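Local coordinates for discoidin-2 (Dictyostelium discoideum, PDB 2VM9), which binds galactose and N-acetylgalactosamine as a homotrimeric cell-adhesion lectin and may take part in spore coat formation, at the interface of chains A and B. Residues are numbered along the deposited sequence; one frame, centred on the assembly and turned at random. Chains: chain A/B, Discoidin-2.

Contact 1: the interface of chains A and B. Residues chain A 217-220, 238; chain B 207-209.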
# COMPACT_ATOMS: atom_id res chain seq x y z
N MET A 217 16.45 42.29 -3.45
CA MET A 217 15.87 41.20 -4.27
C MET A 217 14.49 40.89 -3.72
O MET A 217 14.33 40.71 -2.51
CB MET A 217 16.73 39.94 -4.18
CG MET A 217 16.18 38.75 -5.01
SD MET A 217 16.01 39.19 -6.75
CE MET A 217 17.72 38.99 -7.32
N ARG A 218 13.50 40.80 -4.61
CA ARG A 218 12.12 40.50 -4.22
C ARG A 218 11.54 39.56 -5.27
O ARG A 218 11.36 39.93 -6.44
CB ARG A 218 11.27 41.79 -4.17
CG ARG A 218 11.78 42.90 -3.23
CD ARG A 218 10.85 44.10 -3.31
NE ARG A 218 11.36 45.20 -2.50
CZ ARG A 218 12.05 46.22 -2.98
NH1 ARG A 218 12.32 46.30 -4.28
NH2 ARG A 218 12.41 47.21 -2.16
N TRP A 219 11.32 38.32 -4.88
CA TRP A 219 10.58 37.41 -5.73
C TRP A 219 9.79 36.44 -4.87
O TRP A 219 10.18 36.12 -3.74
CB TRP A 219 11.48 36.69 -6.75
CG TRP A 219 12.60 35.85 -6.19
CD1 TRP A 219 13.94 36.17 -6.14
CD2 TRP A 219 12.49 34.54 -5.66
NE1 TRP A 219 14.66 35.14 -5.58
CE2 TRP A 219 13.79 34.12 -5.28
CE3 TRP A 219 11.41 33.65 -5.49
CZ2 TRP A 219 14.05 32.86 -4.71
CZ3 TRP A 219 11.66 32.38 -4.91
CH2 TRP A 219 12.98 32.01 -4.54
N GLU A 220 8.68 35.96 -5.39
CA GLU A 220 7.91 34.97 -4.64
C GLU A 220 7.13 34.12 -5.66
O GLU A 220 6.76 34.61 -6.73
CB GLU A 220 6.96 35.65 -3.64
CG GLU A 220 6.09 34.68 -2.81
CD GLU A 220 5.33 35.34 -1.67
OE1 GLU A 220 5.27 36.60 -1.61
OE2 GLU A 220 4.82 34.57 -0.81
N TRP A 238 7.66 42.84 -6.55
CA TRP A 238 7.11 44.10 -6.06
C TRP A 238 8.27 45.06 -5.93
O TRP A 238 9.35 44.81 -6.50
CB TRP A 238 6.25 43.91 -4.78
CG TRP A 238 6.99 43.37 -3.55
CD1 TRP A 238 7.34 44.08 -2.45
CD2 TRP A 238 7.43 42.02 -3.32
NE1 TRP A 238 7.98 43.27 -1.53
CE2 TRP A 238 8.05 42.00 -2.05
CE3 TRP A 238 7.36 40.83 -4.06
CZ2 TRP A 238 8.62 40.84 -1.51
CZ3 TRP A 238 7.92 39.66 -3.53
CH2 TRP A 238 8.55 39.68 -2.25
N LYS B 207 10.22 32.28 -1.54
CA LYS B 207 10.17 33.74 -1.43
C LYS B 207 11.49 34.25 -0.91
O LYS B 207 11.97 33.76 0.12
CB LYS B 207 9.05 34.21 -0.49
CG LYS B 207 9.10 35.74 -0.27
CD LYS B 207 8.15 36.12 0.86
CE LYS B 207 8.10 37.59 1.04
NZ LYS B 207 7.19 37.97 2.18
N VAL B 208 12.05 35.22 -1.62
CA VAL B 208 13.21 35.96 -1.14
C VAL B 208 12.86 37.44 -1.10
O VAL B 208 12.41 37.99 -2.10
CB VAL B 208 14.43 35.75 -2.03
CG1 VAL B 208 15.54 36.79 -1.67
CG2 VAL B 208 14.93 34.32 -1.92
N ASP B 209 13.04 38.07 0.06
CA ASP B 209 12.91 39.52 0.15
C ASP B 209 14.14 39.91 0.97
O ASP B 209 14.13 39.78 2.18
CB ASP B 209 11.62 39.90 0.88
CG ASP B 209 11.37 41.40 0.90
OD1 ASP B 209 12.26 42.18 0.49
OD2 ASP B 209 10.24 41.79 1.28
O HOH W 1 11.54 44.84 0.41
O HOH W 2 8.86 44.00 1.18
O HOH W 3 4.74 37.59 0.66
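A:Trp219 and B:Val208 pair through their backbones, joining strand 216-224 of one chain to strand 200-211 of the other in antiparallel register. A:Trp219 N donates to B:Val208 O at 3.0 Å, and B:Val208 N returns a bond of the same length to A:Trp219 O. Apolar contact backs this pair: B:Val208 CB sits over the face of the five-membered ring of A:Trp219, 3.9 Å from its centre, while CG2 leans over the rim at CZ2. With CG between the backbone N and the carbonyl carbon (chi1 59°), the indole is swung out across the partner strand, over B:Val208. On the other side of the strand pair, A:Glu220 CG rests on B:Lys207 CB.

Water joins the polar ends. Water 1 links A:Arg218 NE to the carboxylate oxygen B:Asp209 OD1, 2.8 Å from the water. Water 2 receives A:Trp238 NE1 in a nearly straight bond (174° at H) and meets B:Asp209 OD2 at 2.6 Å. The carboxylate stands almost perpendicular to the A:Trp238 ring, OD2 lying at its edge, and A:Arg218 CB lies over one ring face.

A:Arg218, A:Trp238 and B:Asp209 are carbohydrate-binding residues, and their meeting suggests that the H-type lectin sugar site is shared between subunits, where strands join edge to edge.

Contact 2: the interface of chains A and B. Residues chain A 157-159; chain B 165, 193-196.
The backbone carbonyl oxygen B:Glu194 O takes two donors from chain A. A:Lys157 NZ approaches B:Glu194 O nearly along the C=O axis at 2.9 Å, whereas the phenol A:Tyr159 OH meets this oxygen from the flank, at a C=O...donor angle of 119°, in a longer bond of 3.3 Å. The lysine reaches the carbonyl through a chain bent at chi2 (-87°), which lays CE against B:Leu196 CD2.

A:Tyr159 is the flat group of this contact between the linker of chain A and the lectin-like region of chain B. Its ring is held between A:Lys157 CB on one face and B:Phe195 CD1 on the opposite face, both toward the rim, and B:Glu194 O lies in the ring plane at the hydroxyl end. B:Val193 CG1 touches the ring at CE2, 3.8 Å away. The amide of B:Gln165 runs nearly parallel to the ring, 17° between the planes, with NE2 3.4 Å from A:Tyr159 CD2.

That amide is fixed within its own chain. B:Gln165 OE1 accepts from B:Val193 N on a lone pair, and NE2 donates to B:Val193 O at 2.7 Å, so both ends of the group are engaged and its rotation is set. The pair also ties strand 163-170 to the loop that offers the carbonyl. B:Gln165 NE2 stands over the centre of the B:Phe195 ring, 3.2 Å above its plane.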
# COMPACT_ATOMS: atom_id res chain seq x y z
N LYS A 157 -2.60 6.24 9.38
CA LYS A 157 -2.60 7.69 9.54
C LYS A 157 -3.12 8.34 8.26
O LYS A 157 -2.99 7.76 7.19
CB LYS A 157 -1.17 8.16 9.82
CG LYS A 157 -0.57 7.65 11.11
CD LYS A 157 -0.93 8.56 12.27
CE LYS A 157 -0.06 8.28 13.49
NZ LYS A 157 -0.08 9.42 14.46
N SER A 158 -3.71 9.53 8.37
CA SER A 158 -4.25 10.23 7.20
C SER A 158 -3.15 10.58 6.20
O SER A 158 -3.42 10.74 5.01
CB SER A 158 -4.95 11.53 7.62
OG SER A 158 -4.10 12.30 8.45
N TYR A 159 -1.92 10.67 6.69
CA TYR A 159 -0.76 11.01 5.85
C TYR A 159 -0.11 9.83 5.12
O TYR A 159 0.89 10.01 4.42
CB TYR A 159 0.30 11.77 6.66
CG TYR A 159 0.80 11.09 7.93
CD1 TYR A 159 1.44 9.85 7.90
CD2 TYR A 159 0.65 11.72 9.17
CE1 TYR A 159 1.90 9.25 9.09
CE2 TYR A 159 1.11 11.14 10.34
CZ TYR A 159 1.73 9.92 10.30
OH TYR A 159 2.17 9.37 11.49
N GLN B 165 3.99 14.72 5.16
CA GLN B 165 3.21 15.90 5.52
C GLN B 165 3.95 17.10 4.97
O GLN B 165 5.18 17.08 4.82
CB GLN B 165 3.01 16.03 7.02
CG GLN B 165 2.23 14.88 7.67
CD GLN B 165 2.03 15.10 9.13
OE1 GLN B 165 1.24 15.96 9.54
NE2 GLN B 165 2.75 14.34 9.94
N VAL B 193 -0.00 16.46 12.13
CA VAL B 193 -0.20 15.24 12.92
C VAL B 193 1.15 14.69 13.34
O VAL B 193 2.11 14.77 12.57
CB VAL B 193 -0.94 14.14 12.07
CG1 VAL B 193 -1.14 12.84 12.87
CG2 VAL B 193 -2.26 14.66 11.58
N GLU B 194 1.24 14.12 14.55
CA GLU B 194 2.50 13.54 15.01
C GLU B 194 2.81 12.26 14.24
O GLU B 194 1.94 11.40 14.06
CB GLU B 194 2.50 13.29 16.52
CG GLU B 194 3.82 12.74 17.04
CD GLU B 194 3.87 12.54 18.55
OE1 GLU B 194 2.87 12.80 19.25
OE2 GLU B 194 4.95 12.16 19.05
N PHE B 195 4.04 12.15 13.74
CA PHE B 195 4.51 10.95 13.07
C PHE B 195 4.77 9.83 14.09
O PHE B 195 5.02 10.09 15.28
CB PHE B 195 5.83 11.21 12.33
CG PHE B 195 5.70 11.96 11.01
CD1 PHE B 195 5.19 11.34 9.88
CD2 PHE B 195 6.17 13.26 10.89
CE1 PHE B 195 5.11 12.02 8.65
CE2 PHE B 195 6.09 13.95 9.66
CZ PHE B 195 5.56 13.33 8.55
N LEU B 196 4.77 8.59 13.61
CA LEU B 196 5.14 7.44 14.46
C LEU B 196 6.65 7.33 14.70
O LEU B 196 7.10 6.85 15.75
CB LEU B 196 4.57 6.14 13.88
CG LEU B 196 3.04 6.09 13.86
CD1 LEU B 196 2.55 4.80 13.18
CD2 LEU B 196 2.50 6.20 15.29

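Contact 3: the interface of chains A and B. Residues chain A 201-204; chain B 204, 206, 249-251.
B:Asp249 receives the backbone of chain A: A:Ile203 N donates to its carboxylate oxygen OD2 at 2.8 Å, in a nearly straight bond (164° at H). This joins two beta strands of the H-type lectin domain, strand 200-211 of chain A and strand 243-254 of chain B, through a side chain rather than a carbonyl. OD2 uses its anti lone pair, the one directed away from OD1, and the aspartate CB lies 3.4 Å from A:Ile203 O, so the side chain rests against the peptide it recognises.

Beside this bond, the A:Ile203 side chain meets the aliphatic part of B:Lys206 at about a right angle, its CG1 3.9 Å from the lysine CD. CG1 is placed between the backbone N and the carbonyl carbon (chi1 66°), which turns it toward both the lysine and OD2. On the other flank, A:Ser202 CB loosely approaches B:Val251 CG2.

Further out, B:Lys206 reaches B:Asp249 along an extended chain and forms a salt bridge, NZ to OD1 at 2.7 Å, on the syn side but 29° out of the carboxylate plane. The lysine thus occupies one oxygen and leaves the other turned to chain A, and its charge probably favours the ionised carboxylate. Water 4 lies 2.7 Å from B:Asp249 OD2 and links it to A:Val201 O. A second water, water 5, stands between the hydroxyl of A:Ser202 and the carbonyl B:Tyr250 O, 2.9 Å from the latter.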
# COMPACT_ATOMS: atom_id res chain seq x y z
N VAL A 201 -0.09 21.51 -3.11
CA VAL A 201 0.97 21.67 -4.11
C VAL A 201 2.11 22.44 -3.45
O VAL A 201 1.97 23.62 -3.11
CB VAL A 201 0.49 22.40 -5.39
CG1 VAL A 201 1.68 22.67 -6.33
CG2 VAL A 201 -0.58 21.59 -6.16
N SER A 202 3.23 21.74 -3.31
CA SER A 202 4.43 22.31 -2.71
C SER A 202 5.39 22.72 -3.80
O SER A 202 5.48 22.07 -4.84
CB SER A 202 5.11 21.29 -1.79
OG SER A 202 4.30 21.08 -0.66
N ILE A 203 6.11 23.82 -3.58
CA ILE A 203 6.98 24.35 -4.65
C ILE A 203 8.36 24.76 -4.12
O ILE A 203 8.51 25.02 -2.93
CB ILE A 203 6.30 25.57 -5.41
CG1 ILE A 203 6.11 26.80 -4.50
CG2 ILE A 203 4.95 25.14 -6.04
CD1 ILE A 203 5.51 28.07 -5.19
N GLY A 204 9.34 24.79 -5.01
CA GLY A 204 10.69 25.18 -4.63
C GLY A 204 11.38 25.79 -5.82
O GLY A 204 11.31 25.25 -6.92
N GLY B 204 12.45 23.91 0.34
CA GLY B 204 12.74 24.63 -0.89
C GLY B 204 12.23 26.04 -0.77
O GLY B 204 11.10 26.27 -0.31
N LYS B 206 10.58 29.56 -1.61
CA LYS B 206 9.59 30.15 -2.52
C LYS B 206 9.38 31.65 -2.36
O LYS B 206 8.49 32.23 -2.97
CB LYS B 206 8.25 29.40 -2.44
CG LYS B 206 7.55 29.50 -1.10
CD LYS B 206 6.16 28.83 -1.21
CE LYS B 206 5.41 28.96 0.08
NZ LYS B 206 4.10 28.15 0.14
N ASP B 249 8.76 26.09 1.47
CA ASP B 249 7.85 24.95 1.60
C ASP B 249 8.69 23.80 2.15
O ASP B 249 9.87 23.66 1.82
CB ASP B 249 7.27 24.55 0.25
CG ASP B 249 5.96 25.28 -0.06
OD1 ASP B 249 5.40 25.94 0.86
OD2 ASP B 249 5.51 25.21 -1.22
N TYR B 250 8.08 22.97 2.99
CA TYR B 250 8.76 21.76 3.43
C TYR B 250 7.96 20.52 3.08
O TYR B 250 6.72 20.56 2.99
CB TYR B 250 9.06 21.80 4.93
CG TYR B 250 7.85 21.54 5.83
CD1 TYR B 250 7.43 20.22 6.10
CD2 TYR B 250 7.15 22.60 6.41
CE1 TYR B 250 6.33 19.97 6.92
CE2 TYR B 250 6.03 22.36 7.25
CZ TYR B 250 5.64 21.03 7.50
OH TYR B 250 4.55 20.78 8.31
N VAL B 251 8.68 19.41 2.92
CA VAL B 251 8.07 18.10 2.68
C VAL B 251 8.73 17.17 3.70
O VAL B 251 9.93 16.93 3.63
CB VAL B 251 8.28 17.61 1.23
CG1 VAL B 251 7.68 16.20 1.03
CG2 VAL B 251 7.63 18.61 0.20
O HOH W 4 2.90 25.67 -1.76
O HOH W 5 5.07 22.28 1.28

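Contact 4: the interface of chains A and B. Residues chain A 64, 96, 99, 102, 133; chain B 8, 13, 15.
With CG opposite the carbonyl carbon in both A:Asn99 (chi1 -64°) and B:Asn13 (chi1 -81°), the two amides are carried toward each other across the subunit boundary. They meet with planes 80° apart. A:Asn99 ND2 donates to B:Asn13 OD1 at 3.0 Å; the acceptor lies close to the plane of the donating amide, but the donor stands well above the carbonyl plane of B:Asn13 and does not use a lone pair. A:Trp102 NE1 gives the same oxygen a weak, bent bond.

The backbone carbonyl of B:Asn13 is read by a hydroxyl: A:Ser133 OG donates to B:Asn13 O at 2.8 Å, in the carbonyl plane. A:Ser133 OG in turn accepts from A:Asn99 ND2 at 3.0 Å, which sets the asparagine amide and the serine against one partner residue. The loop carrying A:Asn99 is held by its backbone N, bonded to A:Thr96 OG1.

Apolar contacts close round A:Asn99. B:Leu15 CD1 touches its amide carbon CG at 3.7 Å, arriving from the opposite direction, while B:Val8 CG1 rests on CB.

This contact joins the N-terminal F5/8 type C beta-sandwiches: the loop after strand 87-96 and the start of strand 133-142 in chain A receive strand 8-9 and the loop after it in chain B.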
# COMPACT_ATOMS: atom_id res chain seq x y z
N VAL A 64 -0.15 -18.08 10.39
CA VAL A 64 0.51 -16.86 9.93
C VAL A 64 -0.57 -15.91 9.46
O VAL A 64 -1.49 -16.32 8.75
CB VAL A 64 1.44 -17.13 8.72
CG1 VAL A 64 2.15 -15.83 8.31
CG2 VAL A 64 2.44 -18.23 9.04
N THR A 96 7.80 -10.78 11.20
CA THR A 96 8.75 -10.31 10.21
C THR A 96 8.30 -8.97 9.68
O THR A 96 7.12 -8.72 9.41
CB THR A 96 8.93 -11.32 9.02
OG1 THR A 96 9.93 -10.83 8.11
CG2 THR A 96 7.57 -11.54 8.29
N ASN A 99 9.54 -9.81 5.49
CA ASN A 99 9.07 -11.09 4.93
C ASN A 99 10.19 -12.02 4.43
O ASN A 99 9.96 -12.91 3.62
CB ASN A 99 8.02 -10.87 3.84
CG ASN A 99 6.75 -10.24 4.38
OD1 ASN A 99 6.38 -9.13 3.98
ND2 ASN A 99 6.09 -10.93 5.30
N TRP A 102 12.69 -13.52 9.96
CA TRP A 102 11.72 -13.66 11.04
C TRP A 102 12.41 -13.59 12.38
O TRP A 102 13.55 -14.06 12.52
CB TRP A 102 10.98 -14.98 10.94
CG TRP A 102 9.96 -14.98 9.86
CD1 TRP A 102 10.17 -15.02 8.50
CD2 TRP A 102 8.54 -14.87 10.05
NE1 TRP A 102 8.96 -14.96 7.84
CE2 TRP A 102 7.95 -14.88 8.76
CE3 TRP A 102 7.72 -14.80 11.18
CZ2 TRP A 102 6.56 -14.81 8.58
CZ3 TRP A 102 6.34 -14.73 11.00
CH2 TRP A 102 5.78 -14.72 9.70
N SER A 133 4.08 -9.55 8.60
CA SER A 133 3.44 -10.83 8.94
C SER A 133 3.77 -11.24 10.36
O SER A 133 4.84 -10.91 10.88
CB SER A 133 3.83 -11.92 7.95
OG SER A 133 3.50 -11.50 6.62
N VAL B 8 11.18 -13.07 -1.39
CA VAL B 8 10.10 -13.31 -0.43
C VAL B 8 9.24 -14.47 -0.93
O VAL B 8 8.82 -14.45 -2.07
CB VAL B 8 9.22 -12.04 -0.33
CG1 VAL B 8 7.91 -12.30 0.44
CG2 VAL B 8 10.03 -10.87 0.27
N ASN B 13 4.36 -16.34 3.62
CA ASN B 13 4.20 -15.15 4.43
C ASN B 13 2.78 -14.59 4.44
O ASN B 13 2.54 -13.52 5.02
CB ASN B 13 5.17 -14.09 3.92
CG ASN B 13 6.56 -14.29 4.45
OD1 ASN B 13 6.90 -13.78 5.53
ND2 ASN B 13 7.39 -15.05 3.70
N LEU B 15 0.99 -13.27 2.03
CA LEU B 15 0.95 -11.95 1.39
C LEU B 15 -0.06 -11.84 0.25
O LEU B 15 -0.34 -10.73 -0.22
CB LEU B 15 2.34 -11.55 0.89
CG LEU B 15 3.40 -11.35 1.99
CD1 LEU B 15 4.76 -11.05 1.39
CD2 LEU B 15 2.97 -10.22 2.97

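Contacts 1 and 3 are neighbours, their C-alpha centres about 15 Å apart, and both use strand 200-211, which in chain B serves the two together and in chain A enters contact 3. Contact 2, at the linker, lies about 18 Å from contact 3. Contact 4, in the N-terminal beta-sandwiches, is about 52 Å from contact 1 and 25 Å from contact 2. Subunits of the homotrimer are therefore joined along their length, at both domains and at the linker, which probably limits how far the domains can move relative to each other.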